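Local coordinates for flavoprotein (PDB 5V8S) that probably works as an oxidoreductase, passing electrons between a flavodoxin-like, FMN-binding part and a di-iron centre held in a metallo-beta-lactamase-like fold, at residues H97-D102 with W161-D166; E312-I317 with L343-K348. The protein carries 1 engineered substitution. One frame throughout, in Å; residues are numbered along the deposited sequence.

Contact 1 (H97-D102 with W161-D166); sequences HTEPDD and WLHWPD. Engineered in segment 97-102: D102 (natural residue His). With FEO (mu-oxo-diiron), chain C.
The six-membered ring of W164 receives H97 and E99 on the same face. H97 turns its CE1 edge to that face in an offset edge-to-face pair, planes 75° apart, and E99 CB makes a CH-pi contact 4.0 Å from the ring centroid. T98 OG1 lies at the indole edge, 3.5 Å from W164 CZ3. The H97 imidazole carries the backbone N of E99 over one face and meets D166 at its edge: ND1 donates to the syn lone pair of D166 OD1, 3.0 Å away and nearly straight at 167°. With CG anti to the backbone N (chi1 174°), H97 brings its ring to both D166 and the metal. Histidine suits this place because ND1 can donate while NE2 binds the first iron, 2.2 Å away; both bonds hold the ring's rotation, D166 from the second shell. Aspartate offers two oxygens to three donors, OD2 taking T98 N and T98 OG1, each at 2.8 Å, from opposite faces. E99 OE1 and H163 NE2 join H97 on the first iron; D101, the engineered D102 and H240 bind the second. An oxo atom and D180 bridge the irons, each with a water, in this di-iron site of the metallo-beta-lactamase-like part. E99 OE2 is hydrogen-bonded to Y276 OH of the second subunit, whose W363 meets W164 edge-to-face. T98 rests on helix 123-133, H97 on strand 175-179, H163 on helix 196-214.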
loop_
_atom_site.group_PDB
_atom_site.type_symbol
_atom_site.label_atom_id
_atom_site.label_comp_id
_atom_site.label_asym_id
_atom_site.label_seq_id
_atom_site.Cartn_x
_atom_site.Cartn_y
_atom_site.Cartn_z
ATOM N N HIS A 97 -28.339 -6.030 7.087
ATOM C CA HIS A 97 -26.897 -6.147 7.269
ATOM C C HIS A 97 -26.519 -5.045 8.235
ATOM O O HIS A 97 -27.029 -3.925 8.133
ATOM C CB HIS A 97 -26.241 -5.956 5.886
ATOM C CG HIS A 97 -24.736 -5.899 5.839
ATOM N ND1 HIS A 97 -23.885 -6.822 6.421
ATOM C CD2 HIS A 97 -23.938 -5.054 5.147
ATOM C CE1 HIS A 97 -22.632 -6.518 6.124
ATOM N NE2 HIS A 97 -22.638 -5.453 5.342
ATOM N N THR A 98 -25.670 -5.374 9.203
ATOM C CA THR A 98 -25.437 -4.503 10.345
ATOM C C THR A 98 -24.184 -3.646 10.224
ATOM O O THR A 98 -23.872 -2.909 11.163
ATOM C CB THR A 98 -25.326 -5.328 11.627
ATOM O OG1 THR A 98 -24.166 -6.170 11.553
ATOM C CG2 THR A 98 -26.582 -6.173 11.835
ATOM N N GLU A 99 -23.443 -3.732 9.124
ATOM C CA GLU A 99 -22.196 -2.984 9.047
ATOM C C GLU A 99 -22.499 -1.490 9.195
ATOM O O GLU A 99 -23.518 -1.012 8.687
ATOM C CB GLU A 99 -21.498 -3.248 7.711
ATOM C CG GLU A 99 -20.121 -2.640 7.595
ATOM C CD GLU A 99 -19.391 -3.056 6.350
ATOM O OE1 GLU A 99 -19.826 -3.984 5.660
ATOM O OE2 GLU A 99 -18.332 -2.447 6.064
ATOM N N PRO A 100 -21.647 -0.715 9.875
ATOM C CA PRO A 100 -22.036 0.668 10.196
ATOM C C PRO A 100 -22.188 1.621 9.030
ATOM O O PRO A 100 -22.698 2.723 9.256
ATOM C CB PRO A 100 -20.956 1.125 11.172
ATOM C CG PRO A 100 -20.555 -0.127 11.855
ATOM C CD PRO A 100 -20.596 -1.191 10.800
ATOM N N ASP A 101 -21.754 1.290 7.807
ATOM C CA ASP A 101 -22.089 2.171 6.692
ATOM C C ASP A 101 -23.581 2.168 6.392
ATOM O O ASP A 101 -24.104 3.149 5.859
ATOM C CB ASP A 101 -21.321 1.806 5.422
ATOM C CG ASP A 101 -21.562 0.382 4.955
ATOM O OD1 ASP A 101 -21.491 -0.554 5.766
ATOM O OD2 ASP A 101 -21.821 0.183 3.746
ATOM N N ASP A 102 -24.265 1.094 6.741
ATOM C CA ASP A 102 -25.703 1.000 6.581
ATOM C C ASP A 102 -26.476 1.102 7.897
ATOM O O ASP A 102 -27.654 1.465 7.863
ATOM C CB ASP A 102 -26.045 -0.284 5.794
ATOM C CG ASP A 102 -25.426 -0.266 4.335
ATOM O OD1 ASP A 102 -25.823 0.610 3.517
ATOM O OD2 ASP A 102 -24.534 -1.083 3.987
ATOM N N TRP A 161 -22.647 -14.390 3.900
ATOM C CA TRP A 161 -21.309 -14.139 3.372
ATOM C C TRP A 161 -21.332 -13.292 2.108
ATOM O O TRP A 161 -20.392 -13.340 1.304
ATOM C CB TRP A 161 -20.512 -15.434 3.210
ATOM C CG TRP A 161 -20.300 -16.098 4.541
ATOM C CD1 TRP A 161 -20.900 -17.239 5.014
ATOM C CD2 TRP A 161 -19.453 -15.628 5.596
ATOM N NE1 TRP A 161 -20.454 -17.514 6.289
ATOM C CE2 TRP A 161 -19.574 -16.539 6.671
ATOM C CE3 TRP A 161 -18.603 -14.526 5.735
ATOM C CZ2 TRP A 161 -18.869 -16.384 7.856
ATOM C CZ3 TRP A 161 -17.889 -14.383 6.914
ATOM C CH2 TRP A 161 -18.034 -15.301 7.960
ATOM N N LEU A 162 -22.368 -12.459 1.978
ATOM C CA LEU A 162 -22.425 -11.402 0.974
ATOM C C LEU A 162 -22.487 -10.027 1.636
ATOM O O LEU A 162 -23.377 -9.234 1.321
ATOM C CB LEU A 162 -23.632 -11.611 0.052
ATOM C CG LEU A 162 -23.638 -12.928 -0.716
ATOM C CD1 LEU A 162 -24.874 -13.072 -1.621
ATOM C CD2 LEU A 162 -22.359 -13.067 -1.543
ATOM N N HIS A 163 -21.527 -9.677 2.499
ATOM C CA HIS A 163 -20.194 -10.297 2.637
ATOM C C HIS A 163 -19.934 -10.677 4.101
ATOM O O HIS A 163 -18.819 -10.993 4.465
ATOM C CB HIS A 163 -19.134 -9.302 2.170
ATOM C CG HIS A 163 -19.256 -7.978 2.840
ATOM N ND1 HIS A 163 -18.454 -7.582 3.888
ATOM C CD2 HIS A 163 -20.190 -7.010 2.694
ATOM C CE1 HIS A 163 -18.845 -6.391 4.306
ATOM N NE2 HIS A 163 -19.910 -6.034 3.609
ATOM N N TRP A 164 -20.972 -10.657 4.942
ATOM C CA TRP A 164 -20.887 -11.018 6.354
ATOM C C TRP A 164 -21.867 -12.139 6.655
ATOM O O TRP A 164 -22.818 -12.354 5.899
ATOM C CB TRP A 164 -21.256 -9.827 7.245
ATOM C CG TRP A 164 -20.159 -8.806 7.497
ATOM C CD1 TRP A 164 -18.908 -8.744 6.927
ATOM C CD2 TRP A 164 -20.236 -7.712 8.411
ATOM N NE1 TRP A 164 -18.217 -7.677 7.446
ATOM C CE2 TRP A 164 -19.000 -7.039 8.373
ATOM C CE3 TRP A 164 -21.220 -7.255 9.286
ATOM C CZ2 TRP A 164 -18.739 -5.920 9.148
ATOM C CZ3 TRP A 164 -20.952 -6.140 10.060
ATOM C CH2 TRP A 164 -19.724 -5.487 9.985
ATOM N N PRO A 165 -21.702 -12.843 7.784
ATOM C CA PRO A 165 -22.642 -13.926 8.114
ATOM C C PRO A 165 -24.046 -13.444 8.422
ATOM O O PRO A 165 -24.964 -14.278 8.502
ATOM C CB PRO A 165 -22.007 -14.587 9.345
ATOM C CG PRO A 165 -21.095 -13.544 9.914
ATOM C CD PRO A 165 -20.578 -12.784 8.741
ATOM N N ASP A 166 -24.247 -12.139 8.593
ATOM C CA ASP A 166 -25.565 -11.620 8.939
ATOM C C ASP A 166 -26.423 -11.268 7.732
ATOM O O ASP A 166 -27.586 -10.909 7.915
ATOM C CB ASP A 166 -25.447 -10.376 9.835
ATOM C CG ASP A 166 -24.867 -9.156 9.116
ATOM O OD1 ASP A 166 -24.324 -9.298 7.998
ATOM O OD2 ASP A 166 -24.968 -8.046 9.688
HETATM FE FE1 FEO C . -21.186 -4.323 4.081
HETATM FE FE2 FEO C . -22.657 -1.559 2.731
HETATM O O FEO C . -21.977 -2.619 4.128
HETATM O O HOH W 1 -19.769 -3.230 2.790
HETATM O O HOH W 2 -20.742 -2.013 1.592
#

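Contact 2 (E312-I317 with L343-K348); sequences EILKDI and LEIIDK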
loop_
_atom_site.group_PDB
_atom_site.type_symbol
_atom_site.label_atom_id
_atom_site.label_comp_id
_atom_site.label_asym_id
_atom_site.label_seq_id
_atom_site.Cartn_x
_atom_site.Cartn_y
_atom_site.Cartn_z
ATOM N N GLU A 312 -8.408 -0.295 -8.410
ATOM C CA GLU A 312 -8.531 -0.289 -9.862
ATOM C C GLU A 312 -7.908 -1.534 -10.482
ATOM O O GLU A 312 -8.450 -2.088 -11.443
ATOM C CB GLU A 312 -7.875 0.964 -10.420
ATOM C CG GLU A 312 -8.600 2.239 -10.084
ATOM C CD GLU A 312 -9.946 2.334 -10.789
ATOM O OE1 GLU A 312 -9.999 2.032 -11.998
ATOM O OE2 GLU A 312 -10.932 2.719 -10.145
ATOM N N ILE A 313 -6.773 -1.988 -9.960
ATOM C CA ILE A 313 -6.233 -3.274 -10.396
ATOM C C ILE A 313 -7.274 -4.367 -10.214
ATOM O O ILE A 313 -7.554 -5.147 -11.129
ATOM C CB ILE A 313 -4.940 -3.600 -9.631
ATOM C CG1 ILE A 313 -3.857 -2.569 -9.960
ATOM C CG2 ILE A 313 -4.452 -5.006 -9.986
ATOM C CD1 ILE A 313 -2.613 -2.654 -9.083
ATOM N N LEU A 314 -7.861 -4.439 -9.022
ATOM C CA LEU A 314 -8.777 -5.524 -8.697
ATOM C C LEU A 314 -10.000 -5.499 -9.603
ATOM O O LEU A 314 -10.469 -6.549 -10.052
ATOM C CB LEU A 314 -9.160 -5.427 -7.227
ATOM C CG LEU A 314 -8.084 -5.856 -6.234
ATOM C CD1 LEU A 314 -8.536 -5.533 -4.852
ATOM C CD2 LEU A 314 -7.787 -7.322 -6.332
ATOM N N LYS A 315 -10.500 -4.303 -9.919
ATOM C CA LYS A 315 -11.665 -4.167 -10.785
ATOM C C LYS A 315 -11.452 -4.804 -12.150
ATOM O O LYS A 315 -12.421 -5.277 -12.776
ATOM C CB LYS A 315 -11.966 -2.685 -10.955
ATOM C CG LYS A 315 -12.967 -2.343 -12.004
ATOM C CD LYS A 315 -12.861 -0.868 -12.363
ATOM C CE LYS A 315 -11.702 -0.608 -13.300
ATOM N NZ LYS A 315 -11.743 0.803 -13.738
ATOM N N ASP A 316 -10.220 -4.803 -12.636
ATOM C CA ASP A 316 -9.952 -5.268 -13.991
ATOM C C ASP A 316 -9.682 -6.762 -14.084
ATOM O O ASP A 316 -9.630 -7.288 -15.199
ATOM C CB ASP A 316 -8.802 -4.445 -14.602
ATOM C CG ASP A 316 -9.309 -3.157 -15.251
ATOM O OD1 ASP A 316 -10.340 -3.224 -15.955
ATOM O OD2 ASP A 316 -8.743 -2.082 -15.027
ATOM N N ILE A 317 -9.547 -7.462 -12.962
ATOM C CA ILE A 317 -9.211 -8.887 -12.984
ATOM C C ILE A 317 -10.345 -9.764 -13.524
ATOM O O ILE A 317 -10.099 -10.619 -14.391
ATOM C CB ILE A 317 -8.765 -9.381 -11.595
ATOM C CG1 ILE A 317 -7.659 -8.497 -11.000
ATOM C CG2 ILE A 317 -8.355 -10.859 -11.656
ATOM C CD1 ILE A 317 -6.411 -8.513 -11.772
ATOM N N LEU A 343 -1.237 -10.441 -2.766
ATOM C CA LEU A 343 -2.051 -10.960 -1.669
ATOM C C LEU A 343 -3.504 -10.528 -1.799
ATOM O O LEU A 343 -4.406 -11.308 -1.497
ATOM C CB LEU A 343 -1.489 -10.531 -0.315
ATOM C CG LEU A 343 -0.162 -11.162 0.095
ATOM C CD1 LEU A 343 0.351 -10.555 1.404
ATOM C CD2 LEU A 343 -0.313 -12.650 0.260
ATOM N N GLU A 344 -3.756 -9.292 -2.249
ATOM C CA GLU A 344 -5.140 -8.869 -2.432
ATOM C C GLU A 344 -5.797 -9.540 -3.629
ATOM O O GLU A 344 -7.005 -9.803 -3.583
ATOM C CB GLU A 344 -5.256 -7.352 -2.518
ATOM C CG GLU A 344 -4.836 -6.642 -1.234
ATOM C CD GLU A 344 -5.526 -7.176 -0.023
ATOM O OE1 GLU A 344 -6.750 -7.415 -0.082
ATOM O OE2 GLU A 344 -4.838 -7.359 0.997
ATOM N N ILE A 345 -5.049 -9.793 -4.716
ATOM C CA ILE A 345 -5.621 -10.554 -5.830
ATOM C C ILE A 345 -6.016 -11.946 -5.365
ATOM O O ILE A 345 -7.108 -12.437 -5.682
ATOM C CB ILE A 345 -4.630 -10.601 -7.016
ATOM C CG1 ILE A 345 -4.549 -9.232 -7.670
ATOM C CG2 ILE A 345 -5.042 -11.702 -8.049
ATOM C CD1 ILE A 345 -3.394 -9.095 -8.646
ATOM N N ILE A 346 -5.154 -12.590 -4.565
ATOM C CA ILE A 346 -5.461 -13.930 -4.066
ATOM C C ILE A 346 -6.668 -13.890 -3.145
ATOM O O ILE A 346 -7.522 -14.782 -3.183
ATOM C CB ILE A 346 -4.234 -14.522 -3.354
ATOM C CG1 ILE A 346 -3.118 -14.740 -4.362
ATOM C CG2 ILE A 346 -4.583 -15.811 -2.635
ATOM C CD1 ILE A 346 -1.804 -15.205 -3.703
ATOM N N ASP A 347 -6.776 -12.845 -2.325
ATOM C CA ASP A 347 -7.880 -12.763 -1.378
ATOM C C ASP A 347 -9.207 -12.449 -2.063
ATOM O O ASP A 347 -10.254 -12.992 -1.670
ATOM C CB ASP A 347 -7.591 -11.707 -0.320
ATOM C CG ASP A 347 -8.569 -11.786 0.831
ATOM O OD1 ASP A 347 -8.599 -12.841 1.504
ATOM O OD2 ASP A 347 -9.304 -10.805 1.054
ATOM N N LYS A 348 -9.198 -11.555 -3.059
ATOM C CA LYS A 348 -10.429 -10.983 -3.592
ATOM C C LYS A 348 -10.777 -11.430 -4.997
ATOM O O LYS A 348 -11.941 -11.320 -5.379
ATOM C CB LYS A 348 -10.340 -9.449 -3.621
ATOM C CG LYS A 348 -10.128 -8.810 -2.257
ATOM C CD LYS A 348 -11.368 -8.906 -1.378
ATOM C CE LYS A 348 -11.186 -8.104 -0.102
ATOM N NZ LYS A 348 -12.454 -7.889 0.634
#
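L314 reaches across to the turn of helix 343-348 formed by E344, I345 and K348. From CB, the chain places CG anti to the carbonyl carbon (chi1 -74°), which carries the two methyls over to the other helix even though the CB itself does not point there. CD1 is the looser of the two, 4.4 Å from E344 CB. CD2 does most of the touching: it comes 3.8 Å from E344 O, 3.9 Å from I345 CA, 4.0 Å from I345 CG1 and 4.3 Å from K348 CB. A leucine, forked at CG, suits this place because its tip can cover backbone and side-chain carbons at once. The hydrogen-bonding need of the E344 carbonyl oxygen is met by K348 N, so an apolar neighbour is tolerable. On the sheet side, I345 CD1 packs against I313 CG2 and I317 CD1, both at 4.4 Å; these beta-branched side chains form an apolar layer that continues onto I271 of strand 267-273. The axes of the two short segments approach to 10.5 Å at -44°; both helices cover one side of the parallel sheet of a flavodoxin-like fold. W44 of strand 44-45 also touches L314, E344 and K348. E344 OE2 pairs with R339 of the second subunit, and K348 NZ with T212 O and with E331 and Y330 of the second subunit. The helix pairing therefore rests on van der Waals contact, mostly between apolar side chains, with no polar bond between the two segments, while the charged ends find partners elsewhere.

Overall arrangement
Contact 1 is complete before contact 2 begins along the chain, the first in the beta-lactamase-like part and the second in the flavodoxin-like part. Their centres are 21 Å apart and their nearest atoms about 7 Å, without touching. They share no sheet, yet helix 196-214 borders both, V213 reaching contact 1 and T212 contact 2, so it lies between the metal site and the flavodoxin-like part. Both also meet the second subunit, and Y276 and W363 there belong to that subunit's flavodoxin-like part. That arrangement sets one subunit's flavodoxin-like part beside the other's irons, consistent with electron transfer across the dimer.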